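Beta-glucuronidase (uncultured Clostridium sp., PDB 6U7J) probably hydrolyses beta-D-glucuronides, including estrogen glucuronides, so that gut microbes can release the parent compound from its sugar. Local coordinates at residues Y391-L396 / F429-K434; V395-Y400 / R437-E442; G478-I483 / E525-R530. One frame throughout, in Å; residues are numbered along the deposited sequence.

In the fold
The three contacts lie in the TIM barrel part of the chain. Going from the N terminus, contacts 1 and 2 start from the same stretch of helix 386-403. The chain then passes through strand 409-416 and returns along helix 424-439. Contact 1 closes first, at 429-434. Contact 2 closes later on the same helix and just past it, at 437-442. The two overlap at Val395 and Leu396, and their centres are about 9 Å apart. Contact 3 opens only afterwards, at 478-483. It closes at 525-530, beyond strand 502-506, and joins helices 480-498 and 525-540. Its centre is about 38 Å from that of contact 1.

Contact 1: residues Y391-L396 / F429-K434; sequences YHKQVL and FEEVTK
This is a buried helix-helix contact on the outside of the TIM barrel, between two helices that are consecutive in the chain and flank strand 409-416. The axes of the two segments run nearly parallel, 22° apart, and come within 10.0 Å. Lys393 and Val432 have the nearest CA atoms, 6.2 Å apart.

Val432 sits at the centre. Both of its methyls meet the His392 ring. CG1 lies over a face of the ring, 4.1 Å from the ring centroid, as a CH-pi contact. CG2 is nearest to ND1 of the same ring, at 3.8 Å. The same CG1 also packs tightly on Leu396 CD1, 3.5 Å away, one helical turn further along. Phe429 approaches the ring at its edge, with CE1 4.3 Å from His392 CE1.

The imidazole reaches this place because CG is anti to the backbone N (chi1 -166°). It is held at both nitrogens. ND1 is hydrogen-bonded to Tyr428 OH, and NE2 to the carbonyl oxygen of Ile414 in strand 409-416. These two bonds fix the rotation of the ring, so a buried polar group presents a steady face to Val432.

A salt bridge closes the outer side. Lys393 NZ reaches across to Glu431 OE1, 2.8 Å away, and meets the oxygen nearly along its C-O axis. The lysine chain starts beside the backbone N and bends at chi3 (-147°). The glutamate chain bends at chi2. The Lys393 side chain also touches Tyr435.

An apolar seam next to the strand, with a charged pair on the outside, joins consecutive outer helices linked through a parallel strand, as in the beta/alpha barrel of glycosyl hydrolase family 2.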
# COMPACT_ATOMS: atom_id res chain seq x y z
N TYR B 391 14.73 12.10 -41.70
CA TYR B 391 13.97 12.74 -40.64
C TYR B 391 14.80 12.80 -39.35
O TYR B 391 14.77 13.80 -38.63
CB TYR B 391 12.64 12.02 -40.44
CG TYR B 391 11.84 12.60 -39.30
CD1 TYR B 391 11.35 13.90 -39.38
CD2 TYR B 391 11.62 11.87 -38.13
CE1 TYR B 391 10.65 14.45 -38.34
CE2 TYR B 391 10.91 12.42 -37.08
CZ TYR B 391 10.43 13.71 -37.20
OH TYR B 391 9.73 14.27 -36.16
N HIS B 392 15.58 11.75 -39.09
CA HIS B 392 16.46 11.71 -37.92
C HIS B 392 17.48 12.85 -37.95
O HIS B 392 17.70 13.54 -36.94
CB HIS B 392 17.14 10.34 -37.89
CG HIS B 392 17.82 9.99 -36.60
ND1 HIS B 392 18.22 8.70 -36.32
CD2 HIS B 392 18.20 10.74 -35.54
CE1 HIS B 392 18.80 8.67 -35.13
NE2 HIS B 392 18.80 9.89 -34.64
N LYS B 393 18.10 13.08 -39.11
CA LYS B 393 19.00 14.24 -39.26
C LYS B 393 18.25 15.55 -39.03
O LYS B 393 18.76 16.46 -38.38
CB LYS B 393 19.64 14.25 -40.65
CG LYS B 393 20.51 13.05 -40.98
CD LYS B 393 21.32 13.36 -42.23
CE LYS B 393 21.57 12.13 -43.06
NZ LYS B 393 22.22 12.48 -44.36
N GLN B 394 17.04 15.66 -39.58
CA GLN B 394 16.29 16.91 -39.40
C GLN B 394 15.95 17.16 -37.94
O GLN B 394 15.95 18.32 -37.49
CB GLN B 394 15.03 16.89 -40.26
CG GLN B 394 15.34 16.76 -41.75
CD GLN B 394 14.09 16.60 -42.60
OE1 GLN B 394 13.06 16.10 -42.13
NE2 GLN B 394 14.17 17.02 -43.87
N VAL B 395 15.64 16.11 -37.16
CA VAL B 395 15.33 16.35 -35.76
C VAL B 395 16.59 16.76 -34.99
O VAL B 395 16.53 17.60 -34.09
CB VAL B 395 14.64 15.12 -35.14
CG1 VAL B 395 14.58 15.22 -33.62
CG2 VAL B 395 13.24 14.97 -35.72
N LEU B 396 17.74 16.21 -35.38
CA LEU B 396 19.01 16.66 -34.80
C LEU B 396 19.29 18.12 -35.13
O LEU B 396 19.78 18.88 -34.28
CB LEU B 396 20.13 15.78 -35.32
CG LEU B 396 20.27 14.46 -34.56
CD1 LEU B 396 21.09 13.54 -35.42
CD2 LEU B 396 20.92 14.68 -33.18
N PHE B 429 23.91 4.84 -38.75
CA PHE B 429 24.41 5.66 -37.67
C PHE B 429 25.69 6.38 -38.03
O PHE B 429 25.98 7.43 -37.45
CB PHE B 429 24.54 4.81 -36.41
CG PHE B 429 23.20 4.47 -35.81
CD1 PHE B 429 22.50 5.42 -35.08
CD2 PHE B 429 22.61 3.25 -36.05
CE1 PHE B 429 21.24 5.13 -34.55
CE2 PHE B 429 21.36 2.95 -35.53
CZ PHE B 429 20.67 3.90 -34.77
N GLU B 430 26.46 5.86 -38.99
CA GLU B 430 27.60 6.64 -39.49
C GLU B 430 27.13 7.92 -40.14
O GLU B 430 27.70 8.99 -39.91
CB GLU B 430 28.42 5.83 -40.48
CG GLU B 430 29.73 6.53 -40.80
CD GLU B 430 30.45 5.92 -41.99
OE1 GLU B 430 31.67 6.14 -42.12
OE2 GLU B 430 29.78 5.23 -42.79
N GLU B 431 26.08 7.83 -40.97
CA GLU B 431 25.47 9.02 -41.53
C GLU B 431 24.99 9.96 -40.43
O GLU B 431 25.29 11.16 -40.44
CB GLU B 431 24.32 8.63 -42.45
CG GLU B 431 24.70 8.64 -43.92
CD GLU B 431 25.32 9.96 -44.33
OE1 GLU B 431 24.61 11.00 -44.31
OE2 GLU B 431 26.53 9.97 -44.65
N VAL B 432 24.25 9.42 -39.45
CA VAL B 432 23.69 10.28 -38.40
C VAL B 432 24.82 10.95 -37.62
O VAL B 432 24.78 12.16 -37.37
CB VAL B 432 22.77 9.49 -37.46
CG1 VAL B 432 22.30 10.38 -36.32
CG2 VAL B 432 21.56 8.96 -38.20
N THR B 433 25.83 10.18 -37.24
CA THR B 433 26.90 10.74 -36.41
C THR B 433 27.68 11.81 -37.18
O THR B 433 27.98 12.88 -36.63
CB THR B 433 27.84 9.65 -35.92
OG1 THR B 433 28.16 8.77 -37.01
CG2 THR B 433 27.20 8.85 -34.81
N LYS B 434 28.01 11.54 -38.44
CA LYS B 434 28.69 12.55 -39.25
C LYS B 434 27.88 13.83 -39.36
O LYS B 434 28.43 14.93 -39.31
CB LYS B 434 29.01 11.98 -40.63
CG LYS B 434 30.31 11.19 -40.65
CD LYS B 434 30.42 10.26 -41.84
CE LYS B 434 29.60 10.75 -43.01
NZ LYS B 434 30.12 12.05 -43.53

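Contact 2: residues V395-Y400 / R437-E442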
# COMPACT_ATOMS: atom_id res chain seq x y z
N VAL B 395 15.64 16.11 -37.16
CA VAL B 395 15.33 16.35 -35.76
C VAL B 395 16.59 16.76 -34.99
O VAL B 395 16.53 17.60 -34.09
CB VAL B 395 14.64 15.12 -35.14
CG1 VAL B 395 14.58 15.22 -33.62
CG2 VAL B 395 13.24 14.97 -35.72
N LEU B 396 17.74 16.21 -35.38
CA LEU B 396 19.01 16.66 -34.80
C LEU B 396 19.29 18.12 -35.13
O LEU B 396 19.78 18.88 -34.28
CB LEU B 396 20.13 15.78 -35.32
CG LEU B 396 20.27 14.46 -34.56
CD1 LEU B 396 21.09 13.54 -35.42
CD2 LEU B 396 20.92 14.68 -33.18
N LYS B 397 19.03 18.52 -36.38
CA LYS B 397 19.16 19.92 -36.77
C LYS B 397 18.30 20.82 -35.87
O LYS B 397 18.78 21.84 -35.37
CB LYS B 397 18.75 20.06 -38.24
CG LYS B 397 18.66 21.49 -38.78
CD LYS B 397 19.96 22.21 -38.60
CE LYS B 397 20.03 23.44 -39.50
NZ LYS B 397 21.23 24.26 -39.13
N GLU B 398 17.03 20.44 -35.67
CA GLU B 398 16.12 21.21 -34.83
C GLU B 398 16.59 21.23 -33.37
O GLU B 398 16.61 22.29 -32.73
CB GLU B 398 14.72 20.63 -34.91
CG GLU B 398 13.81 21.15 -36.02
CD GLU B 398 12.44 20.48 -35.96
OE1 GLU B 398 12.33 19.31 -36.40
OE2 GLU B 398 11.47 21.10 -35.43
N LEU B 399 16.97 20.07 -32.82
CA LEU B 399 17.45 20.04 -31.44
C LEU B 399 18.67 20.94 -31.26
O LEU B 399 18.74 21.72 -30.31
CB LEU B 399 17.77 18.61 -30.99
CG LEU B 399 18.27 18.54 -29.55
CD1 LEU B 399 17.28 19.15 -28.57
CD2 LEU B 399 18.54 17.11 -29.17
N TYR B 400 19.63 20.85 -32.19
CA TYR B 400 20.81 21.71 -32.11
C TYR B 400 20.43 23.18 -32.15
O TYR B 400 20.90 23.98 -31.34
CB TYR B 400 21.80 21.39 -33.24
CG TYR B 400 22.97 22.36 -33.28
CD1 TYR B 400 23.99 22.28 -32.34
CD2 TYR B 400 23.02 23.39 -34.23
CE1 TYR B 400 25.05 23.19 -32.35
CE2 TYR B 400 24.06 24.30 -34.24
CZ TYR B 400 25.08 24.20 -33.31
OH TYR B 400 26.12 25.10 -33.33
N ARG B 437 28.03 15.85 -36.05
CA ARG B 437 29.37 16.41 -35.89
C ARG B 437 29.57 17.64 -36.77
O ARG B 437 30.28 18.57 -36.37
CB ARG B 437 30.43 15.36 -36.21
CG ARG B 437 30.62 14.36 -35.08
CD ARG B 437 31.84 13.48 -35.31
NE ARG B 437 31.73 12.27 -34.51
CZ ARG B 437 32.04 12.19 -33.23
NH1 ARG B 437 32.51 13.27 -32.59
NH2 ARG B 437 31.90 11.04 -32.59
N LYS B 438 28.92 17.69 -37.95
CA LYS B 438 29.07 18.89 -38.78
C LYS B 438 28.29 20.07 -38.21
O LYS B 438 28.69 21.22 -38.39
CB LYS B 438 28.66 18.61 -40.23
CG LYS B 438 28.95 19.80 -41.15
CD LYS B 438 29.61 19.43 -42.48
CE LYS B 438 28.70 18.56 -43.33
NZ LYS B 438 28.02 19.34 -44.42
N LEU B 439 27.18 19.81 -37.50
CA LEU B 439 26.42 20.88 -36.87
C LEU B 439 27.15 21.45 -35.66
O LEU B 439 27.08 22.66 -35.40
CB LEU B 439 25.05 20.37 -36.44
CG LEU B 439 24.00 20.09 -37.50
CD1 LEU B 439 22.84 19.36 -36.84
CD2 LEU B 439 23.52 21.39 -38.13
N ASP B 440 27.80 20.59 -34.88
CA ASP B 440 28.36 20.99 -33.60
C ASP B 440 29.71 20.31 -33.44
O ASP B 440 29.77 19.10 -33.23
CB ASP B 440 27.42 20.61 -32.45
CG ASP B 440 27.87 21.17 -31.10
OD1 ASP B 440 28.87 21.92 -31.07
OD2 ASP B 440 27.23 20.86 -30.07
N SER B 441 30.78 21.08 -33.55
CA SER B 441 32.12 20.59 -33.32
C SER B 441 32.52 20.66 -31.85
O SER B 441 33.62 20.23 -31.49
CB SER B 441 33.12 21.39 -34.16
OG SER B 441 32.88 22.78 -34.05
N GLU B 442 31.64 21.18 -30.99
CA GLU B 442 31.99 21.54 -29.63
C GLU B 442 31.49 20.55 -28.59
O GLU B 442 31.63 20.82 -27.39
CB GLU B 442 31.41 22.92 -29.29
CG GLU B 442 31.68 23.98 -30.33
CD GLU B 442 33.12 24.40 -30.32
OE1 GLU B 442 33.50 25.21 -29.45
OE2 GLU B 442 33.88 23.90 -31.18
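The backbones stay apart here, with the nearest CA atoms, those of Lys397 and Leu439, 7.3 Å from each other where helix 424-439 ends and the chain turns away. In the TIM barrel this is the C-terminal end of one outer helix packing against the side of the helix before it. Asp440 is the first residue to leave helical angles.

Leu439 gives the largest apolar share of the contact. Its CG lies beside the backbone N, anti to the carbonyl carbon, and its methyls split. CD1 rests on the backbone of the other helix, 3.7 Å from Lys397 CA. CD2 touches the aliphatic part of the Lys397 side chain, 3.7 Å from its CD. The lysine chain leaves anti to its own backbone N, then bends at chi2 (57°). It crosses the leucine at about a right angle.

Tyr400 takes the other half of the contact. With CG anti to the backbone N, its ring lies against the end of helix 424-439. The carbonyl oxygen of Leu439 sits over a ring face, 3.3 Å from Tyr400 CZ. Asp440 CB meets the ring obliquely, 3.5 Å from Tyr400 CE1. The ring and the carboxylate planes are 46° apart. The ring also touches Trp412 of strand 409-416.

The Asp440 carboxylate is buried but well matched. OD2 is hydrogen-bonded to Trp412 NE1 and forms a salt bridge with Arg443. OD1 makes an Asx turn that shapes the chain after the helix: Glu442 N donates to Asp440 OD1 over 2.9 Å, from above the carboxylate plane.

Contact 3: residues G478-I483 / E525-R530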
# COMPACT_ATOMS: atom_id res chain seq x y z
N GLY B 478 16.95 -11.76 -9.58
CA GLY B 478 16.95 -12.27 -8.23
C GLY B 478 18.29 -12.78 -7.73
O GLY B 478 18.46 -12.92 -6.52
N LYS B 479 19.26 -13.04 -8.62
CA LYS B 479 20.55 -13.64 -8.24
C LYS B 479 21.54 -12.53 -7.91
O LYS B 479 22.39 -12.13 -8.72
CB LYS B 479 21.08 -14.55 -9.34
CG LYS B 479 20.01 -15.35 -10.09
CD LYS B 479 19.70 -16.67 -9.36
CE LYS B 479 19.09 -17.71 -10.30
NZ LYS B 479 19.78 -17.69 -11.63
N ILE B 480 21.46 -12.05 -6.66
CA ILE B 480 22.23 -10.90 -6.23
C ILE B 480 23.72 -11.13 -6.41
O ILE B 480 24.47 -10.22 -6.82
CB ILE B 480 21.87 -10.56 -4.77
CG1 ILE B 480 20.43 -10.02 -4.72
CG2 ILE B 480 22.87 -9.60 -4.12
CD1 ILE B 480 19.90 -9.83 -3.33
N GLU B 481 24.18 -12.36 -6.16
CA GLU B 481 25.60 -12.69 -6.15
C GLU B 481 26.23 -12.66 -7.55
O GLU B 481 27.46 -12.55 -7.65
CB GLU B 481 25.81 -14.07 -5.50
CG GLU B 481 25.00 -15.22 -6.16
CD GLU B 481 23.48 -15.17 -5.86
OE1 GLU B 481 23.05 -14.42 -4.94
OE2 GLU B 481 22.72 -15.88 -6.56
N ARG B 482 25.42 -12.74 -8.61
CA ARG B 482 25.91 -12.70 -9.98
C ARG B 482 25.99 -11.29 -10.56
O ARG B 482 26.56 -11.12 -11.65
CB ARG B 482 25.03 -13.57 -10.89
CG ARG B 482 24.95 -15.04 -10.49
CD ARG B 482 26.35 -15.68 -10.42
NE ARG B 482 26.86 -15.81 -9.04
CZ ARG B 482 28.13 -15.59 -8.68
NH1 ARG B 482 29.03 -15.23 -9.60
NH2 ARG B 482 28.50 -15.73 -7.41
N ILE B 483 25.46 -10.28 -9.87
CA ILE B 483 25.40 -8.93 -10.43
C ILE B 483 26.80 -8.36 -10.61
O ILE B 483 27.20 -7.99 -11.72
CB ILE B 483 24.55 -8.00 -9.55
CG1 ILE B 483 23.11 -8.51 -9.43
CG2 ILE B 483 24.57 -6.56 -10.10
CD1 ILE B 483 22.28 -7.68 -8.48
N GLU B 525 11.65 -3.21 -1.66
CA GLU B 525 12.51 -2.04 -1.56
C GLU B 525 13.94 -2.42 -1.19
O GLU B 525 14.88 -1.72 -1.58
CB GLU B 525 11.96 -1.05 -0.52
CG GLU B 525 10.56 -0.52 -0.81
CD GLU B 525 10.23 0.74 -0.00
OE1 GLU B 525 11.17 1.42 0.44
OE2 GLU B 525 9.03 1.05 0.20
N GLU B 526 14.11 -3.49 -0.41
CA GLU B 526 15.46 -3.91 -0.05
C GLU B 526 16.21 -4.43 -1.27
O GLU B 526 17.41 -4.19 -1.42
CB GLU B 526 15.40 -4.96 1.07
CG GLU B 526 14.88 -4.40 2.40
CD GLU B 526 13.35 -4.20 2.46
OE1 GLU B 526 12.60 -4.77 1.62
OE2 GLU B 526 12.88 -3.49 3.38
N TYR B 527 15.51 -5.13 -2.17
CA TYR B 527 16.17 -5.67 -3.35
C TYR B 527 16.68 -4.55 -4.25
O TYR B 527 17.79 -4.64 -4.79
CB TYR B 527 15.23 -6.60 -4.12
CG TYR B 527 15.92 -7.31 -5.25
CD1 TYR B 527 16.47 -8.57 -5.06
CD2 TYR B 527 16.07 -6.70 -6.49
CE1 TYR B 527 17.14 -9.22 -6.10
CE2 TYR B 527 16.73 -7.33 -7.53
CZ TYR B 527 17.26 -8.59 -7.33
OH TYR B 527 17.92 -9.22 -8.37
N GLN B 528 15.88 -3.50 -4.43
CA GLN B 528 16.35 -2.37 -5.24
C GLN B 528 17.66 -1.82 -4.69
O GLN B 528 18.58 -1.51 -5.46
CB GLN B 528 15.29 -1.27 -5.28
CG GLN B 528 15.57 -0.17 -6.30
CD GLN B 528 14.54 0.95 -6.26
OE1 GLN B 528 14.12 1.39 -5.19
NE2 GLN B 528 14.12 1.40 -7.43
N LYS B 529 17.76 -1.71 -3.37
CA LYS B 529 18.98 -1.16 -2.79
C LYS B 529 20.17 -2.08 -3.05
O LYS B 529 21.26 -1.60 -3.43
CB LYS B 529 18.79 -0.92 -1.30
CG LYS B 529 19.99 -0.26 -0.63
CD LYS B 529 20.25 -0.94 0.69
CE LYS B 529 21.19 -0.17 1.61
NZ LYS B 529 22.43 -0.94 1.84
N ARG B 530 19.99 -3.39 -2.87
CA ARG B 530 21.09 -4.35 -3.05
C ARG B 530 21.47 -4.47 -4.53
O ARG B 530 22.66 -4.56 -4.87
CB ARG B 530 20.70 -5.73 -2.49
CG ARG B 530 20.44 -5.81 -0.97
CD ARG B 530 21.74 -5.77 -0.17
NE ARG B 530 22.57 -6.94 -0.47
CZ ARG B 530 23.74 -6.88 -1.10
NH1 ARG B 530 24.24 -5.71 -1.49
NH2 ARG B 530 24.41 -8.00 -1.34
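Tyr527 carries its ring with CG anti to the backbone N (chi1 -173°), while Ile480 sets CG1 beside its own N and extends CD1 (chi2 172°), so that the two slide past each other in opposite directions. The contact joins the N-terminal part of helix 480-498, with the loop ahead of it, to that of helix 525-540. Both are outer helices of the TIM barrel, near the protein surface.

The ring meets Ile480 obliquely, with Tyr527 CE1 3.7 Å from Ile480 CG1. Its tip reaches the loop. Gly478 N donates to Tyr527 OH over 3.0 Å, in a rather bent bond (131°). The hydroxyl is also hydrogen-bonded to the carbonyl oxygen of Gly472, so it bonds to the backbone at two points of the loop leading to helix 480-498. Gly478 has backbone angles at which a CB would clash with the preceding carbonyl. Its CA also comes close to the hydroxyl, 3.2 Å from Tyr527 OH. An inverse gamma turn centred on Lys479 follows.

The start of helix 525-540 also faces another subunit, where Glu525 is hydrogen-bonded to His516 of a neighbouring subunit.

Arg530 crosses Ile480 at about a right angle, its guanidinium oblique to the CG2 branch. Its chain bends at chi2 and chi3, and its guanidinium pairs with Glu533 and Glu534 one turn further along. Its NH2 lies 3.6 Å from Ile480 CG2.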